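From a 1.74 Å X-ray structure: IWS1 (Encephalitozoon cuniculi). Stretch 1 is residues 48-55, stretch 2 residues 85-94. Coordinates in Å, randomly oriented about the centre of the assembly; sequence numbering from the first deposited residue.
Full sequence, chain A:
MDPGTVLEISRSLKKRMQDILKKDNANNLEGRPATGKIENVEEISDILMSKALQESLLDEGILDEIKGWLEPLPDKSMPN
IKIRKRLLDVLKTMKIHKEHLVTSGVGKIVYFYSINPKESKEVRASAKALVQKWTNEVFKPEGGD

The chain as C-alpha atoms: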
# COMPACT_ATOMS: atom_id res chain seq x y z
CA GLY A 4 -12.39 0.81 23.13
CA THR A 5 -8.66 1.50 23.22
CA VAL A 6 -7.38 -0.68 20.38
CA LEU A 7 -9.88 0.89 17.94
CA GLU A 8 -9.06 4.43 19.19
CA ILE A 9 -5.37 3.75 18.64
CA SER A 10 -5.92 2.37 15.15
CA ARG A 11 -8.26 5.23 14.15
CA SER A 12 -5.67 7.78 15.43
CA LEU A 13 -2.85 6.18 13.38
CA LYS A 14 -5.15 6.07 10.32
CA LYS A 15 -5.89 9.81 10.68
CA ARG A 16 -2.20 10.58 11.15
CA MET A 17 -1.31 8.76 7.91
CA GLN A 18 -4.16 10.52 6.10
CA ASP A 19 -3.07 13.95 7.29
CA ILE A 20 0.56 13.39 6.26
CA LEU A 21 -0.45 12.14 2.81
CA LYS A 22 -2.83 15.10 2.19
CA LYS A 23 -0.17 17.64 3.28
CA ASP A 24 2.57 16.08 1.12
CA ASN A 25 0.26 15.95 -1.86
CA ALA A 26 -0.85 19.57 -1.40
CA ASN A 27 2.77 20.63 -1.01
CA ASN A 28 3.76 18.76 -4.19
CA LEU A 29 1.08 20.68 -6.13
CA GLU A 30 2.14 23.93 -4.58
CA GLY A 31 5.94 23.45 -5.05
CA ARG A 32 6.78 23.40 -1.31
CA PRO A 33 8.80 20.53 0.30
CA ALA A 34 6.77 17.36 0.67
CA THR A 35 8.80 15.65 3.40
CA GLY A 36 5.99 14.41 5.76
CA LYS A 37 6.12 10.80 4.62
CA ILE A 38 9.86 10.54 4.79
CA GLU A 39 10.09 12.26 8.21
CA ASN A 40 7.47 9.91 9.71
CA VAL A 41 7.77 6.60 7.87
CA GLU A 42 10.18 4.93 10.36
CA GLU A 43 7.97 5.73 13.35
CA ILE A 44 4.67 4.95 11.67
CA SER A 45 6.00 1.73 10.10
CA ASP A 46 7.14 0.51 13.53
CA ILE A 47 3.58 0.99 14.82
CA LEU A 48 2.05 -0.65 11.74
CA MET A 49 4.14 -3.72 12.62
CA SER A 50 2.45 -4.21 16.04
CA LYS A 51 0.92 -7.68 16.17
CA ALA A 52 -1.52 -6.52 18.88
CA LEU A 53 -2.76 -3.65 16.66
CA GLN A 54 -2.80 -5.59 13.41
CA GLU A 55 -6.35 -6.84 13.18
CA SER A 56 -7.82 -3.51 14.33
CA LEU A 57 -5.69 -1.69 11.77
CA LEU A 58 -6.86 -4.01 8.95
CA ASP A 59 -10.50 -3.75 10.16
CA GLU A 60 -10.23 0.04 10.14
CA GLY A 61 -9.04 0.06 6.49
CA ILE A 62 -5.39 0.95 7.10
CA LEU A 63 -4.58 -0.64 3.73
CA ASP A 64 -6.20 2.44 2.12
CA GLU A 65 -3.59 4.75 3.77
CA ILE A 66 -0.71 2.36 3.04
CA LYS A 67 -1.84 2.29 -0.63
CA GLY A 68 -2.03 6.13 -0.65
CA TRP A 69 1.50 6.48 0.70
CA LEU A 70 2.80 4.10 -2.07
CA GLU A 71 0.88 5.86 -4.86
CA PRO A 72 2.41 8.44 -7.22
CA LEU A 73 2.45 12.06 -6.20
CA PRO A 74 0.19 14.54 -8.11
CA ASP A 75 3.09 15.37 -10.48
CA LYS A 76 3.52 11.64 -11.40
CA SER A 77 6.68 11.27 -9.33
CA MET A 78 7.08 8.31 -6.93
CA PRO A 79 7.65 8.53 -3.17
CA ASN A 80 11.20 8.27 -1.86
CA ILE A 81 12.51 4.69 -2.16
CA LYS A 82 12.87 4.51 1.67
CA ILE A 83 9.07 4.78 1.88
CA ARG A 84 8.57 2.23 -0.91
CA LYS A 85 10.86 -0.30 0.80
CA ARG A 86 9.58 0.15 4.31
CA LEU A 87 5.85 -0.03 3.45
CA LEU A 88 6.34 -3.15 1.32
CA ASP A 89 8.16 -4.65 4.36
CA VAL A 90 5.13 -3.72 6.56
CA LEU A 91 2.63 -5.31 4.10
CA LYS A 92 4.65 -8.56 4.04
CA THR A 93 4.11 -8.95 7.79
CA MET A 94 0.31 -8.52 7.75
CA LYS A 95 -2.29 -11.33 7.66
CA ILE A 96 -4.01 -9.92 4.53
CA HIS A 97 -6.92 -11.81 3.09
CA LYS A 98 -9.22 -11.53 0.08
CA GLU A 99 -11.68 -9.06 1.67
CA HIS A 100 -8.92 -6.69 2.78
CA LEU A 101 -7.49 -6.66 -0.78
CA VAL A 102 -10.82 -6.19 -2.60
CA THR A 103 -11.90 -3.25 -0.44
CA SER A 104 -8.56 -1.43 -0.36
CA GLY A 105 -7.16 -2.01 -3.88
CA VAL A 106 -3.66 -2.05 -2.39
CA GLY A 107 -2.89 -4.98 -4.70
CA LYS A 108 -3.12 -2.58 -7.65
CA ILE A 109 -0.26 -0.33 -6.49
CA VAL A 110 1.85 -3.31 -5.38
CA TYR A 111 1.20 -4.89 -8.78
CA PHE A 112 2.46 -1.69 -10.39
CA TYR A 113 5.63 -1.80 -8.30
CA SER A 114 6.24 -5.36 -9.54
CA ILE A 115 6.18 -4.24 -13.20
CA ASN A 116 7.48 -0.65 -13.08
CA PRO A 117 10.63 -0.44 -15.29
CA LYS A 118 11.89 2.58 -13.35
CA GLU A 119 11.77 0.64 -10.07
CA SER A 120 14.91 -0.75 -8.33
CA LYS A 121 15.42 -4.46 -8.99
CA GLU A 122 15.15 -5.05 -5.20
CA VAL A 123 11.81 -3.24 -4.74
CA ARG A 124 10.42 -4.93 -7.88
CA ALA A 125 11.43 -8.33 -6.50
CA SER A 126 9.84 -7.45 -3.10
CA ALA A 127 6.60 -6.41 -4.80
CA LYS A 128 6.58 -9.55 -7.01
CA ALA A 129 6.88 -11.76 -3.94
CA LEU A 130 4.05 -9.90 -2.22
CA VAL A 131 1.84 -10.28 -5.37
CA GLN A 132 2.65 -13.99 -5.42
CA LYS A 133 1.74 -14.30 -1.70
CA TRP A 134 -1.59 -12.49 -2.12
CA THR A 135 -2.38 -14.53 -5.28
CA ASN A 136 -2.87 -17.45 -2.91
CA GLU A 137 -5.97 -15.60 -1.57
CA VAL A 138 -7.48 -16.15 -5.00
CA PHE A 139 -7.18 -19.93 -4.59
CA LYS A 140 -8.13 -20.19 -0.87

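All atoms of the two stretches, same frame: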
# COMPACT_ATOMS: atom_id res chain seq x y z
N LEU A 48 2.80 0.20 12.65
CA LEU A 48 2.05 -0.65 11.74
C LEU A 48 2.46 -2.10 11.85
O LEU A 48 1.70 -2.99 11.43
CB LEU A 48 2.25 -0.19 10.30
CG LEU A 48 1.62 1.14 9.91
CD1 LEU A 48 2.10 1.44 8.50
CD2 LEU A 48 0.08 1.07 9.96
N MET A 49 3.64 -2.34 12.42
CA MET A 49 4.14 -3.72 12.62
C MET A 49 3.60 -4.42 13.88
O MET A 49 3.88 -5.60 14.10
CB MET A 49 5.69 -3.76 12.70
CG MET A 49 6.43 -3.19 11.50
SD MET A 49 6.61 -4.43 10.25
CE MET A 49 7.88 -3.72 9.27
N SER A 50 2.91 -3.68 14.75
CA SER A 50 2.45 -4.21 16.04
C SER A 50 1.51 -5.37 15.80
O SER A 50 0.50 -5.22 15.13
CB SER A 50 1.68 -3.13 16.83
OG SER A 50 1.01 -3.73 17.92
N LYS A 51 1.83 -6.54 16.32
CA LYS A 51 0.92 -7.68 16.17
C LYS A 51 -0.38 -7.46 16.95
O LYS A 51 -1.44 -7.92 16.51
CB LYS A 51 1.60 -8.98 16.62
CG LYS A 51 2.81 -9.39 15.73
CD LYS A 51 2.45 -9.49 14.25
CE LYS A 51 3.52 -10.23 13.48
NZ LYS A 51 3.32 -9.97 12.03
N ALA A 52 -0.31 -6.73 18.05
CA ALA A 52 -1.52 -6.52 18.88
C ALA A 52 -2.48 -5.56 18.16
O ALA A 52 -3.70 -5.67 18.32
CB ALA A 52 -1.16 -5.98 20.22
N LEU A 53 -1.92 -4.63 17.39
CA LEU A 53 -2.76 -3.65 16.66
C LEU A 53 -3.26 -4.15 15.31
O LEU A 53 -4.15 -3.54 14.67
CB LEU A 53 -2.00 -2.35 16.42
CG LEU A 53 -1.72 -1.38 17.55
CD1 LEU A 53 -1.00 -0.19 16.91
CD2 LEU A 53 -3.01 -0.94 18.20
N GLN A 54 -2.68 -5.25 14.84
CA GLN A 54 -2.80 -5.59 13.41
C GLN A 54 -4.23 -5.76 12.92
O GLN A 54 -4.62 -5.21 11.86
CB GLN A 54 -1.99 -6.84 13.06
CG GLN A 54 -1.99 -7.09 11.55
CD GLN A 54 -0.95 -8.11 11.14
OE1 GLN A 54 -1.31 -9.24 10.77
NE2 GLN A 54 0.36 -7.75 11.26
N GLU A 55 -5.00 -6.57 13.63
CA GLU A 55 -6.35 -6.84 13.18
C GLU A 55 -7.22 -5.59 13.20
O GLU A 55 -8.03 -5.42 12.31
CB GLU A 55 -7.02 -7.90 14.03
CG GLU A 55 -6.65 -9.32 13.63
CD GLU A 55 -6.93 -9.62 12.14
OE1 GLU A 55 -8.11 -9.67 11.71
OE2 GLU A 55 -5.96 -9.80 11.40
N LYS A 85 10.30 0.92 0.17
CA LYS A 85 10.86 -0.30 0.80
C LYS A 85 10.18 -0.60 2.12
O LYS A 85 9.76 -1.76 2.37
CB LYS A 85 12.35 -0.13 1.02
CG LYS A 85 13.06 -0.25 -0.28
CD LYS A 85 14.54 -0.13 -0.02
CE LYS A 85 15.24 -0.45 -1.29
NZ LYS A 85 16.71 -0.40 -1.07
N ARG A 86 10.05 0.41 2.96
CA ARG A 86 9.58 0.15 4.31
C ARG A 86 8.10 -0.29 4.35
O ARG A 86 7.77 -1.20 5.08
CB ARG A 86 9.75 1.36 5.15
CG ARG A 86 9.36 1.10 6.57
CD ARG A 86 10.41 0.20 7.28
NE ARG A 86 10.00 0.04 8.66
CZ ARG A 86 10.12 -1.05 9.40
NH1 ARG A 86 10.67 -2.15 8.90
NH2 ARG A 86 9.67 -1.03 10.65
N LEU A 87 7.27 0.35 3.53
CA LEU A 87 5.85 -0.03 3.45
C LEU A 87 5.66 -1.40 2.82
O LEU A 87 4.75 -2.11 3.22
CB LEU A 87 4.95 1.02 2.79
CG LEU A 87 4.84 2.28 3.69
CD1 LEU A 87 3.93 3.25 2.96
CD2 LEU A 87 4.30 1.96 5.09
N LEU A 88 6.48 -1.79 1.86
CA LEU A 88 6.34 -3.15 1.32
C LEU A 88 6.74 -4.14 2.42
O LEU A 88 6.14 -5.19 2.54
CB LEU A 88 7.25 -3.40 0.10
CG LEU A 88 6.77 -2.71 -1.19
CD1 LEU A 88 7.72 -3.10 -2.28
CD2 LEU A 88 5.32 -3.04 -1.60
N ASP A 89 7.76 -3.80 3.22
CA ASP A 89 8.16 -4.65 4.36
C ASP A 89 6.99 -4.81 5.36
O ASP A 89 6.75 -5.95 5.86
CB ASP A 89 9.37 -4.03 5.07
CG ASP A 89 9.85 -4.81 6.28
OD1 ASP A 89 9.94 -6.07 6.22
OD2 ASP A 89 10.19 -4.14 7.29
N VAL A 90 6.35 -3.70 5.71
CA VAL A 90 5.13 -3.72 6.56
C VAL A 90 4.04 -4.69 6.01
O VAL A 90 3.58 -5.57 6.74
CB VAL A 90 4.54 -2.31 6.76
CG1 VAL A 90 3.11 -2.35 7.37
CG2 VAL A 90 5.46 -1.48 7.68
N LEU A 91 3.68 -4.49 4.75
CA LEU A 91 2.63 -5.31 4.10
C LEU A 91 2.95 -6.81 4.17
O LEU A 91 2.04 -7.62 4.37
CB LEU A 91 2.48 -4.85 2.65
CG LEU A 91 1.80 -3.50 2.49
CD1 LEU A 91 1.94 -3.07 1.10
CD2 LEU A 91 0.31 -3.53 2.88
N LYS A 92 4.22 -7.16 4.06
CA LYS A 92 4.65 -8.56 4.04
C LYS A 92 4.32 -9.24 5.37
O LYS A 92 4.09 -10.48 5.43
CB LYS A 92 6.17 -8.67 3.79
CG LYS A 92 6.66 -10.04 3.71
CD LYS A 92 8.10 -9.98 3.22
CE LYS A 92 8.98 -10.96 3.95
NZ LYS A 92 10.36 -10.82 3.39
N THR A 93 4.29 -8.43 6.43
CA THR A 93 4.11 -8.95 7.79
C THR A 93 2.64 -9.10 8.19
O THR A 93 2.36 -9.67 9.24
CB THR A 93 4.79 -8.08 8.90
OG1 THR A 93 4.07 -6.86 9.10
CG2 THR A 93 6.28 -7.79 8.59
N MET A 94 1.74 -8.56 7.38
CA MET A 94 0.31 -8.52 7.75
C MET A 94 -0.50 -9.72 7.24
O MET A 94 -0.25 -10.21 6.12
CB MET A 94 -0.30 -7.22 7.21
CG MET A 94 0.19 -6.04 7.99
SD MET A 94 -0.39 -4.54 7.20
CE MET A 94 -0.37 -3.43 8.58
O HOH W 1 3.22 -7.31 11.76

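Stretch 2 meets stretch 1 from R86 onward, since K85 lies out of reach. The end of M49 rests against R86: M49 CE is 3.2 Å from R86 NH1, lying over one face of the guanidinium. The CA-to-CB bond of M49 points sideways, so the m, m, t conformation of its side chain is what brings the methyl there.

L87 contributes a looser apolar contact, its CD2 4.1 Å from L48 CD1. D89, one helical turn on from R86, forms a salt bridge with it (R86 NH1 to D89 OD2, 2.6 Å), and M49 CE also rests against this pair, 3.1 Å from D89 OD2. V90 packs more closely than L87: its CG1 is 3.7 Å from L48 CB, and its CG2 is 3.7 Å from M49 CE.

At T93 the contact becomes polar. T93 OG1 donates to V90 O (2.7 Å) and accepts from water 1 (2.8 Å), which also donates to M49 O (3.0 Å) and accepts from K51 NZ (2.7 Å), bridging the stretches. T93 O receives a weak hydrogen bond from Q54 NE2 (3.4 Å, 147°); K51 NZ is nearer to T93 O, at 3.0 Å, but the angle is poor.

M94 closes the contact: its CE lies 3.5 Å from L48 O, and its CG 3.7 Å from Q54 NE2.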